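Local coordinates for protein ethylbenzene dehydrogenase alpha-subunit (Aromatoleum aromaticum, PDB 2IVF) that belongs to the molybdopterin oxidoreductase family and holds molybdenum, two pterin guanine dinucleotides and an iron-sulfur cluster, at residues Val143-Lys148 with Pro681-Glu686; Phe633-Arg638 with Ile648-Ala653. One frame throughout, in Å; residues are numbered along the deposited sequence.

Contact 1 (Val143-Lys148 with Pro681-Glu686)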
ATOM      1  N   VAL A 143      14.726  15.195  -3.835  1.00 24.44           N
ATOM      2  CA  VAL A 143      15.786  15.923  -4.472  1.00 24.96           C
ATOM      3  C   VAL A 143      15.167  17.125  -5.209  1.00 24.91           C
ATOM      4  O   VAL A 143      14.203  16.989  -5.971  1.00 23.27           O
ATOM      5  CB  VAL A 143      16.618  14.994  -5.315  1.00 25.83           C
ATOM      6  CG1 VAL A 143      17.204  13.940  -4.399  1.00 26.59           C
ATOM      7  CG2 VAL A 143      15.798  14.295  -6.367  1.00 29.26           C
ATOM      8  N   LYS A 144      15.678  18.301  -4.875  1.00 24.49           N
ATOM      9  CA  LYS A 144      15.115  19.568  -5.308  1.00 25.76           C
ATOM     10  C   LYS A 144      16.080  20.383  -6.155  1.00 24.93           C
ATOM     11  O   LYS A 144      15.671  21.381  -6.774  1.00 25.30           O
ATOM     12  CB  LYS A 144      14.656  20.381  -4.069  1.00 26.08           C
ATOM     13  CG  LYS A 144      13.376  19.839  -3.420  1.00 28.89           C
ATOM     14  CD  LYS A 144      12.877  20.649  -2.165  1.00 28.92           C
ATOM     15  CE  LYS A 144      13.970  21.120  -1.236  1.00 31.59           C
ATOM     16  NZ  LYS A 144      13.429  21.859  -0.032  1.00 31.67           N
ATOM     17  N   TYR A 145      17.341  19.964  -6.209  1.00 25.17           N
ATOM     18  CA  TYR A 145      18.346  20.652  -6.983  1.00 25.18           C
ATOM     19  C   TYR A 145      19.201  19.654  -7.692  1.00 23.30           C
ATOM     20  O   TYR A 145      19.398  18.534  -7.184  1.00 21.25           O
ATOM     21  CB  TYR A 145      19.247  21.543  -6.112  1.00 26.96           C
ATOM     22  CG  TYR A 145      18.467  22.591  -5.399  1.00 27.72           C
ATOM     23  CD1 TYR A 145      18.153  23.777  -6.019  1.00 29.50           C
ATOM     24  CD2 TYR A 145      17.987  22.377  -4.123  1.00 29.22           C
ATOM     25  CE1 TYR A 145      17.379  24.724  -5.400  1.00 31.02           C
ATOM     26  CE2 TYR A 145      17.200  23.333  -3.486  1.00 29.62           C
ATOM     27  CZ  TYR A 145      16.916  24.497  -4.131  1.00 31.22           C
ATOM     28  OH  TYR A 145      16.175  25.473  -3.526  1.00 32.07           O
ATOM     29  N   PRO A 146      19.716  20.040  -8.846  1.00 21.74           N
ATOM     30  CA  PRO A 146      20.602  19.098  -9.517  1.00 21.10           C
ATOM     31  C   PRO A 146      21.801  18.830  -8.662  1.00 21.36           C
ATOM     32  O   PRO A 146      22.373  19.767  -8.101  1.00 20.84           O
ATOM     33  CB  PRO A 146      21.006  19.818 -10.787  1.00 20.25           C
ATOM     34  CG  PRO A 146      19.956  20.837 -11.018  1.00 21.74           C
ATOM     35  CD  PRO A 146      19.515  21.267  -9.646  1.00 22.80           C
ATOM     36  N   LEU A 147      22.149  17.560  -8.545  1.00 20.72           N
ATOM     37  CA  LEU A 147      23.280  17.129  -7.737  1.00 21.03           C
ATOM     38  C   LEU A 147      24.297  16.475  -8.618  1.00 21.31           C
ATOM     39  O   LEU A 147      23.936  15.695  -9.520  1.00 20.85           O
ATOM     40  CB  LEU A 147      22.786  16.100  -6.729  1.00 20.59           C
ATOM     41  CG  LEU A 147      21.775  16.656  -5.736  1.00 23.02           C
ATOM     42  CD1 LEU A 147      21.199  15.477  -4.859  1.00 23.81           C
ATOM     43  CD2 LEU A 147      22.420  17.761  -4.919  1.00 22.32           C
ATOM     44  N   LYS A 148      25.555  16.724  -8.296  1.00 22.20           N
ATOM     45  CA  LYS A 148      26.665  16.097  -8.953  1.00 22.94           C
ATOM     46  C   LYS A 148      27.519  15.333  -7.932  1.00 22.09           C
ATOM     47  O   LYS A 148      27.856  15.844  -6.873  1.00 20.80           O
ATOM     48  CB  LYS A 148      27.493  17.151  -9.672  1.00 22.81           C
ATOM     49  CG  LYS A 148      28.779  16.606 -10.323  1.00 23.50           C
ATOM     50  CD  LYS A 148      29.229  17.603 -11.364  1.00 24.80           C
ATOM     51  CE  LYS A 148      30.488  17.246 -12.048  1.00 27.89           C
ATOM     52  NZ  LYS A 148      30.520  18.071 -13.309  1.00 28.97           N
ATOM     53  N   PRO A 681       8.983  22.563  -6.223  1.00 25.48           N
ATOM     54  CA  PRO A 681       9.902  23.301  -5.356  1.00 24.65           C
ATOM     55  C   PRO A 681      11.302  23.344  -5.918  1.00 25.11           C
ATOM     56  O   PRO A 681      11.640  22.549  -6.794  1.00 23.28           O
ATOM     57  CB  PRO A 681       9.933  22.467  -4.089  1.00 25.01           C
ATOM     58  CG  PRO A 681       9.702  21.042  -4.556  1.00 24.29           C
ATOM     59  CD  PRO A 681       8.868  21.148  -5.823  1.00 25.44           C
ATOM     60  N   GLY A 682      12.119  24.232  -5.354  1.00 24.51           N
ATOM     61  CA  GLY A 682      13.546  24.304  -5.669  1.00 25.05           C
ATOM     62  C   GLY A 682      13.707  24.464  -7.168  1.00 24.76           C
ATOM     63  O   GLY A 682      13.105  25.346  -7.758  1.00 24.73           O
ATOM     64  N   GLU A 683      14.486  23.595  -7.788  1.00 23.98           N
ATOM     65  CA  GLU A 683      14.654  23.658  -9.239  1.00 24.49           C
ATOM     66  C   GLU A 683      14.141  22.394  -9.912  1.00 24.41           C
ATOM     67  O   GLU A 683      14.670  21.953 -10.955  1.00 23.62           O
ATOM     68  CB  GLU A 683      16.117  23.939  -9.599  1.00 24.80           C
ATOM     69  CG  GLU A 683      16.580  25.296  -9.069  1.00 26.09           C
ATOM     70  CD  GLU A 683      18.074  25.507  -9.248  1.00 26.91           C
ATOM     71  OE1 GLU A 683      18.737  24.658  -9.869  1.00 31.19           O
ATOM     72  OE2 GLU A 683      18.585  26.530  -8.759  1.00 28.20           O
ATOM     73  N   CYS A 684      13.112  21.813  -9.298  1.00 23.62           N
ATOM     74  CA  CYS A 684      12.418  20.672  -9.868  1.00 24.21           C
ATOM     75  C   CYS A 684      11.810  21.004 -11.218  1.00 24.14           C
ATOM     76  O   CYS A 684      11.128  21.993 -11.366  1.00 23.97           O
ATOM     77  CB  CYS A 684      11.318  20.205  -8.925  1.00 24.18           C
ATOM     78  SG  CYS A 684      11.984  19.390  -7.470  1.00 26.24           S
ATOM     79  N   ARG A 685      12.054  20.155 -12.206  1.00 23.74           N
ATOM     80  CA  ARG A 685      11.508  20.351 -13.548  1.00 23.06           C
ATOM     81  C   ARG A 685      10.596  19.186 -13.940  1.00 23.10           C
ATOM     82  O   ARG A 685      10.707  18.085 -13.397  1.00 21.85           O
ATOM     83  CB  ARG A 685      12.632  20.412 -14.561  1.00 23.43           C
ATOM     84  CG  ARG A 685      13.429  21.689 -14.546  1.00 23.28           C
ATOM     85  CD  ARG A 685      14.355  21.737 -15.694  1.00 25.07           C
ATOM     86  NE  ARG A 685      15.259  22.878 -15.585  1.00 27.12           N
ATOM     87  CZ  ARG A 685      15.241  23.929 -16.386  1.00 30.54           C
ATOM     88  NH1 ARG A 685      14.356  24.031 -17.373  1.00 31.66           N
ATOM     89  NH2 ARG A 685      16.107  24.900 -16.181  1.00 30.37           N
ATOM     90  N   GLU A 686       9.673  19.443 -14.864  1.00 22.73           N
ATOM     91  CA  GLU A 686       8.922  18.358 -15.478  1.00 22.64           C
ATOM     92  C   GLU A 686       9.894  17.564 -16.310  1.00 22.12           C
ATOM     93  O   GLU A 686      10.830  18.116 -16.882  1.00 22.16           O
ATOM     94  CB  GLU A 686       7.793  18.876 -16.371  1.00 23.59           C
ATOM     95  CG  GLU A 686       6.847  19.799 -15.635  1.00 23.83           C
ATOM     96  CD  GLU A 686       5.837  20.521 -16.463  1.00 22.06           C
ATOM     97  OE1 GLU A 686       6.093  20.868 -17.666  1.00 23.99           O
ATOM     98  OE2 GLU A 686       4.775  20.827 -15.829  1.00 25.82           O
TER
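K144 and E683 are joined by the one hydrogen bond between 143-148 and 681-686: E683 N donates to K144 O over 2.7 Å, nearly straight at both ends, with 162° at the hydrogen. The donor side is shaped by a beta turn close to type II', with G682 and E683 at its corners and C684 N bonding back to P681 O. G682 has positive phi, and its CA lies against the tyrosine, 3.6 Å from Y145 OH.

The apolar contact is that of K144, which lays CG and CD across the ring of P681, CD reaching P681 CB at 4.0 Å.

Other van der Waals contacts involve polar groups. The Y145 ring presents its CD1 edge to the E683 carboxylate, CD1 lying 3.7 Å from E683 CD, with the two planes 75° apart. E683 OE1 rests against P146 CD at 3.5 Å, while OE2 is held by a salt bridge to R160. C684 SG packs 3.6 Å from V143 O.

The contact joins the loop before helix 687-704 to the segment entering strand 147-149. P146 also touches helix 163-181, C684 packs on P651 of strand 648-651, and V143 and L147 pack on Y104 of the beta-subunit.

Contact 2 (Phe633-Arg638 with Ile648-Ala653). With MD1 (phosphoric acid 4-(2-amino-4-oxo-3,4,5,6,-tetrahydro-pteridin-6-yl)-2-hydroxy-3,4-dimercapto-but-3-en-yl ester guanylate ester), chain N.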
ATOM      1  N   PHE A 633      22.920   8.937 -15.038  1.00 22.27           N
ATOM      2  CA  PHE A 633      22.148  10.085 -14.596  1.00 22.25           C
ATOM      3  C   PHE A 633      20.720   9.684 -14.331  1.00 22.89           C
ATOM      4  O   PHE A 633      20.171   8.771 -14.966  1.00 23.05           O
ATOM      5  CB  PHE A 633      22.257  11.262 -15.563  1.00 22.76           C
ATOM      6  CG  PHE A 633      21.584  11.037 -16.917  1.00 22.45           C
ATOM      7  CD1 PHE A 633      22.202  10.283 -17.894  1.00 21.83           C
ATOM      8  CD2 PHE A 633      20.343  11.594 -17.203  1.00 22.41           C
ATOM      9  CE1 PHE A 633      21.618  10.126 -19.153  1.00 24.17           C
ATOM     10  CE2 PHE A 633      19.744  11.386 -18.451  1.00 23.01           C
ATOM     11  CZ  PHE A 633      20.384  10.662 -19.412  1.00 22.30           C
ATOM     12  N   ALA A 634      20.138  10.354 -13.351  1.00 21.95           N
ATOM     13  CA  ALA A 634      18.822  10.035 -12.885  1.00 22.19           C
ATOM     14  C   ALA A 634      17.939  11.255 -13.000  1.00 21.92           C
ATOM     15  O   ALA A 634      18.372  12.379 -12.680  1.00 20.98           O
ATOM     16  CB  ALA A 634      18.865   9.583 -11.468  1.00 21.06           C
ATOM     17  N   LEU A 635      16.707  11.007 -13.439  1.00 20.90           N
ATOM     18  CA  LEU A 635      15.642  11.980 -13.394  1.00 22.24           C
ATOM     19  C   LEU A 635      14.722  11.521 -12.296  1.00 21.19           C
ATOM     20  O   LEU A 635      13.910  10.611 -12.500  1.00 21.65           O
ATOM     21  CB  LEU A 635      14.891  12.055 -14.702  1.00 21.62           C
ATOM     22  CG  LEU A 635      15.527  12.919 -15.770  1.00 22.21           C
ATOM     23  CD1 LEU A 635      16.700  12.192 -16.326  1.00 22.51           C
ATOM     24  CD2 LEU A 635      14.490  13.257 -16.878  1.00 23.89           C
ATOM     25  N   GLU A 636      14.885  12.141 -11.130  1.00 21.74           N
ATOM     26  CA  GLU A 636      14.227  11.687  -9.926  1.00 22.48           C
ATOM     27  C   GLU A 636      13.548  12.771  -9.139  1.00 22.65           C
ATOM     28  O   GLU A 636      13.943  13.949  -9.133  1.00 23.08           O
ATOM     29  CB  GLU A 636      15.264  10.982  -9.026  1.00 23.00           C
ATOM     30  CG  GLU A 636      15.274   9.468  -9.099  1.00 22.31           C
ATOM     31  CD  GLU A 636      14.063   8.767  -8.565  1.00 26.12           C
ATOM     32  OE1 GLU A 636      13.085   9.405  -8.062  1.00 23.72           O
ATOM     33  OE2 GLU A 636      14.097   7.518  -8.647  1.00 26.66           O
ATOM     34  N   THR A 637      12.517  12.359  -8.430  1.00 24.42           N
ATOM     35  CA  THR A 637      11.904  13.164  -7.405  1.00 24.43           C
ATOM     36  C   THR A 637      12.477  12.817  -6.050  1.00 25.13           C
ATOM     37  O   THR A 637      12.372  13.596  -5.099  1.00 25.32           O
ATOM     38  CB  THR A 637      10.403  12.884  -7.334  1.00 26.14           C
ATOM     39  OG1 THR A 637      10.212  11.477  -7.209  1.00 26.38           O
ATOM     40  CG2 THR A 637       9.718  13.386  -8.605  1.00 24.65           C
ATOM     41  N   ARG A 638      13.100  11.650  -5.972  1.00 24.05           N
ATOM     42  CA  ARG A 638      13.396  11.026  -4.720  1.00 25.08           C
ATOM     43  C   ARG A 638      14.814  10.410  -4.781  1.00 24.04           C
ATOM     44  O   ARG A 638      15.292   9.998  -5.851  1.00 23.36           O
ATOM     45  CB  ARG A 638      12.300   9.974  -4.505  1.00 24.89           C
ATOM     46  CG  ARG A 638      12.328   9.140  -3.271  1.00 25.65           C
ATOM     47  CD  ARG A 638      11.313   7.975  -3.395  1.00 24.50           C
ATOM     48  NE  ARG A 638      11.908   6.941  -4.224  1.00 24.76           N
ATOM     49  CZ  ARG A 638      12.664   5.947  -3.766  1.00 25.28           C
ATOM     50  NH1 ARG A 638      12.922   5.802  -2.465  1.00 25.70           N
ATOM     51  NH2 ARG A 638      13.194   5.121  -4.620  1.00 22.51           N
ATOM     52  N   ILE A 648      24.976  12.093 -11.797  1.00 21.62           N
ATOM     53  CA  ILE A 648      24.190  13.309 -11.885  1.00 21.88           C
ATOM     54  C   ILE A 648      22.757  12.941 -11.519  1.00 22.39           C
ATOM     55  O   ILE A 648      22.205  11.962 -12.033  1.00 22.21           O
ATOM     56  CB  ILE A 648      24.207  13.894 -13.340  1.00 22.44           C
ATOM     57  CG1 ILE A 648      25.591  14.353 -13.768  1.00 23.82           C
ATOM     58  CG2 ILE A 648      23.203  15.057 -13.464  1.00 21.67           C
ATOM     59  CD1 ILE A 648      26.177  15.515 -12.974  1.00 26.35           C
ATOM     60  N   VAL A 649      22.144  13.708 -10.625  1.00 21.57           N
ATOM     61  CA  VAL A 649      20.740  13.527 -10.321  1.00 21.74           C
ATOM     62  C   VAL A 649      20.041  14.839 -10.651  1.00 22.19           C
ATOM     63  O   VAL A 649      20.460  15.918 -10.171  1.00 20.97           O
ATOM     64  CB  VAL A 649      20.534  13.132  -8.853  1.00 21.82           C
ATOM     65  CG1 VAL A 649      19.036  12.983  -8.534  1.00 20.46           C
ATOM     66  CG2 VAL A 649      21.312  11.828  -8.532  1.00 21.55           C
ATOM     67  N   LEU A 650      18.982  14.740 -11.474  1.00 21.46           N
ATOM     68  CA  LEU A 650      18.234  15.896 -11.959  1.00 21.90           C
ATOM     69  C   LEU A 650      16.893  15.927 -11.244  1.00 21.30           C
ATOM     70  O   LEU A 650      16.150  14.924 -11.296  1.00 22.06           O
ATOM     71  CB  LEU A 650      17.971  15.739 -13.434  1.00 21.93           C
ATOM     72  CG  LEU A 650      19.205  15.695 -14.318  1.00 23.60           C
ATOM     73  CD1 LEU A 650      18.762  15.526 -15.741  1.00 22.92           C
ATOM     74  CD2 LEU A 650      20.063  16.943 -14.130  1.00 20.90           C
ATOM     75  N   PRO A 651      16.577  17.019 -10.548  1.00 21.44           N
ATOM     76  CA  PRO A 651      15.336  16.983  -9.740  1.00 21.87           C
ATOM     77  C   PRO A 651      14.056  17.192 -10.550  1.00 22.25           C
ATOM     78  O   PRO A 651      14.003  18.094 -11.347  1.00 21.51           O
ATOM     79  CB  PRO A 651      15.503  18.157  -8.784  1.00 22.15           C
ATOM     80  CG  PRO A 651      16.296  19.161  -9.560  1.00 22.28           C
ATOM     81  CD  PRO A 651      17.283  18.287 -10.397  1.00 21.23           C
ATOM     82  N   CYS A 652      13.015  16.402 -10.266  1.00 23.04           N
ATOM     83  CA  CYS A 652      11.781  16.454 -11.009  1.00 23.25           C
ATOM     84  C   CYS A 652      10.564  16.810 -10.173  1.00 23.31           C
ATOM     85  O   CYS A 652      10.502  16.635  -8.945  1.00 23.58           O
ATOM     86  CB  CYS A 652      11.527  15.120 -11.717  1.00 22.94           C
ATOM     87  SG  CYS A 652      12.819  14.783 -12.895  1.00 25.52           S
ATOM     88  N   ALA A 653       9.600  17.354 -10.892  1.00 24.02           N
ATOM     89  CA  ALA A 653       8.331  17.720 -10.336  1.00 24.11           C
ATOM     90  C   ALA A 653       7.596  16.417 -10.009  1.00 23.87           C
ATOM     91  O   ALA A 653       7.743  15.428 -10.719  1.00 24.19           O
ATOM     92  CB  ALA A 653       7.569  18.574 -11.359  1.00 22.63           C
TER
HETATM   93  PB  MD1 N1987      10.686   0.398 -10.390  1.00 16.59           P
HETATM   94  O3B MD1 N1987      10.199   1.043  -9.030  1.00 15.03           O
HETATM   95  O1B MD1 N1987       9.873   1.004 -11.475  1.00 15.52           O
HETATM   96  O2B MD1 N1987      12.159   0.274 -10.470  1.00 15.68           O
HETATM   97  O3A MD1 N1987      10.177  -1.094 -10.215  1.00 16.15           O
HETATM   98  C10 MD1 N1987       8.869  -1.531 -10.645  1.00 17.02           C
HETATM   99  C11 MD1 N1987       8.765  -2.952 -10.116  1.00 17.07           C
HETATM  100  O11 MD1 N1987       8.462  -2.771  -8.691  1.00 18.30           O
HETATM  101  C12 MD1 N1987       7.609  -3.668 -10.762  1.00 17.74           C
HETATM  102  S12 MD1 N1987       6.376  -2.825 -11.595  1.00 18.07           S
HETATM  103  C13 MD1 N1987       7.462  -5.027 -10.648  1.00 16.61           C
HETATM  104  S13 MD1 N1987       6.149  -5.852 -11.314  1.00 15.35           S
HETATM  105  C14 MD1 N1987       8.454  -5.883  -9.957  1.00 17.48           C
HETATM  106  N15 MD1 N1987       8.033  -6.640  -8.828  1.00 15.70           N
HETATM  107  C16 MD1 N1987       8.929  -7.348  -8.070  1.00 15.37           C
HETATM  108  C15 MD1 N1987       8.417  -8.151  -7.067  1.00 17.69           C
HETATM  109  O14 MD1 N1987       7.177  -8.240  -6.862  1.00 14.42           O
HETATM  110  N17 MD1 N1987       9.352  -8.764  -6.297  1.00 16.59           N
HETATM  111  C17 MD1 N1987      10.718  -8.646  -6.557  1.00 16.80           C
HETATM  112  N16 MD1 N1987      11.536  -9.313  -5.755  1.00 15.57           N
HETATM  113  N18 MD1 N1987      11.174  -7.894  -7.572  1.00 14.92           N
HETATM  114  C20 MD1 N1987      10.300  -7.259  -8.322  1.00 16.65           C
HETATM  115  N8  MD1 N1987      10.752  -6.538  -9.381  1.00 14.77           N
HETATM  116  C7  MD1 N1987       9.928  -5.733 -10.241  1.00 16.37           C
HETATM  117  PA  MD1 N1987      10.891   2.042  -7.975  1.00 15.83           P
HETATM  118  O1A MD1 N1987       9.752   2.706  -7.272  1.00 15.08           O
HETATM  119  O2A MD1 N1987      11.828   1.249  -7.148  1.00 17.48           O
HETATM  120  O5' MD1 N1987      11.711   3.095  -8.820  1.00 17.74           O
HETATM  121  C5' MD1 N1987      10.948   4.052  -9.547  1.00 16.74           C
HETATM  122  C4' MD1 N1987      11.458   5.405  -9.268  1.00 14.91           C
HETATM  123  O4' MD1 N1987      10.516   6.256  -9.911  1.00 17.51           O
HETATM  124  C1' MD1 N1987      10.538   7.456  -9.136  1.00 16.62           C
HETATM  125  N9  MD1 N1987       9.375   8.330  -9.340  1.00 17.49           N
HETATM  126  C4  MD1 N1987       9.426   9.451 -10.046  1.00 17.93           C
HETATM  127  N3  MD1 N1987      10.466  10.001 -10.717  1.00 16.65           N
HETATM  128  C2  MD1 N1987      10.302  11.143 -11.385  1.00 16.66           C
HETATM  129  N2  MD1 N1987      11.335  11.696 -12.075  1.00 16.03           N
HETATM  130  N1  MD1 N1987       9.077  11.776 -11.299  1.00 18.55           N
HETATM  131  C6  MD1 N1987       7.984  11.275 -10.636  1.00 15.70           C
HETATM  132  O6  MD1 N1987       6.916  11.887 -10.682  1.00 16.51           O
HETATM  133  C5  MD1 N1987       8.156  10.046  -9.981  1.00 17.73           C
HETATM  134  N7  MD1 N1987       7.383   9.267  -9.232  1.00 15.71           N
HETATM  135  C8  MD1 N1987       8.132   8.225  -8.860  1.00 16.68           C
HETATM  136  C2' MD1 N1987      10.565   6.979  -7.687  1.00 17.27           C
HETATM  137  O2' MD1 N1987      11.116   7.951  -6.766  1.00 18.21           O
HETATM  138  C3' MD1 N1987      11.369   5.672  -7.761  1.00 16.04           C
HETATM  139  O3' MD1 N1987      12.703   5.820  -7.208  1.00 15.84           O
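E636 OE1 is gripped from both the ligand and the chain: MD1 O2' gives it a hydrogen bond of 2.8 Å, and R638 N reaches it from above the carboxylate plane at 3.1 Å, with a weaker bond from T637 N. E636 OE2 takes the other ribose hydroxyl, O3', at 2.6 Å, and the two carboxylate oxygens thus clasp the diol. The bend at chi2 (-67°) helps bring the carboxylate to the sugar. R638 approaches the same diol: NE donates to O2', while NH2 donates to O3' at 2.7 Å and also pairs with D922. Accepting these bonds, with R638 nearby, E636 is probably ionised.

The guanine amino group N2 donates to the backbone, almost straight (166°), at L635 O, 2.8 Å away. C652 CB and SG lie close to N2, and T637 CG2 comes within 3.2 Å of N1.

Behind this pocket, 633-636 and 648-651 are neighbouring parallel strands of a mixed sheet in the molybdopterin oxidoreductase fold, and the nucleotide binds at their C-terminal ends. A634 N bonds to I648 O, L650 N to A634 O, and E636 N to L650 O. The last bond, C652 N to E636 O, is more bent (139°), its donor standing above the carbonyl plane where the strands end.

On one face L635 and L650 lie side by side, pointing the same way, with their CD1 atoms 4.0 Å apart. F633 and I648 share that face; helix 163-181 packs on F633 and L650, and helix 687-704 on F633, L635 and L650. A634, V649 and E636 occupy the other face, where E636 CB approaches V649 CG1.

How the contacts relate
Strand 648-651 connects the two contacts: it pairs with 633-636 in contact 2 and, on its other side, with strand 147-149, whose L147 N probably bonds to V649 O. A second probable bond, A653 N to R685 O, ties the loop of contact 1 to the end of contact 2, and the V143 side chain packs on E636 O. Along the chain, contact 2 is nested inside the long stretch of chain that contact 1 closes. Contact 2 is wholly buried, with regular backbone bonding, apolar packing and a charged end turned to MD1. Contact 1 relies on a single backbone bond and on side-chain contacts of K144, Y145 and E683 at the partly exposed margin.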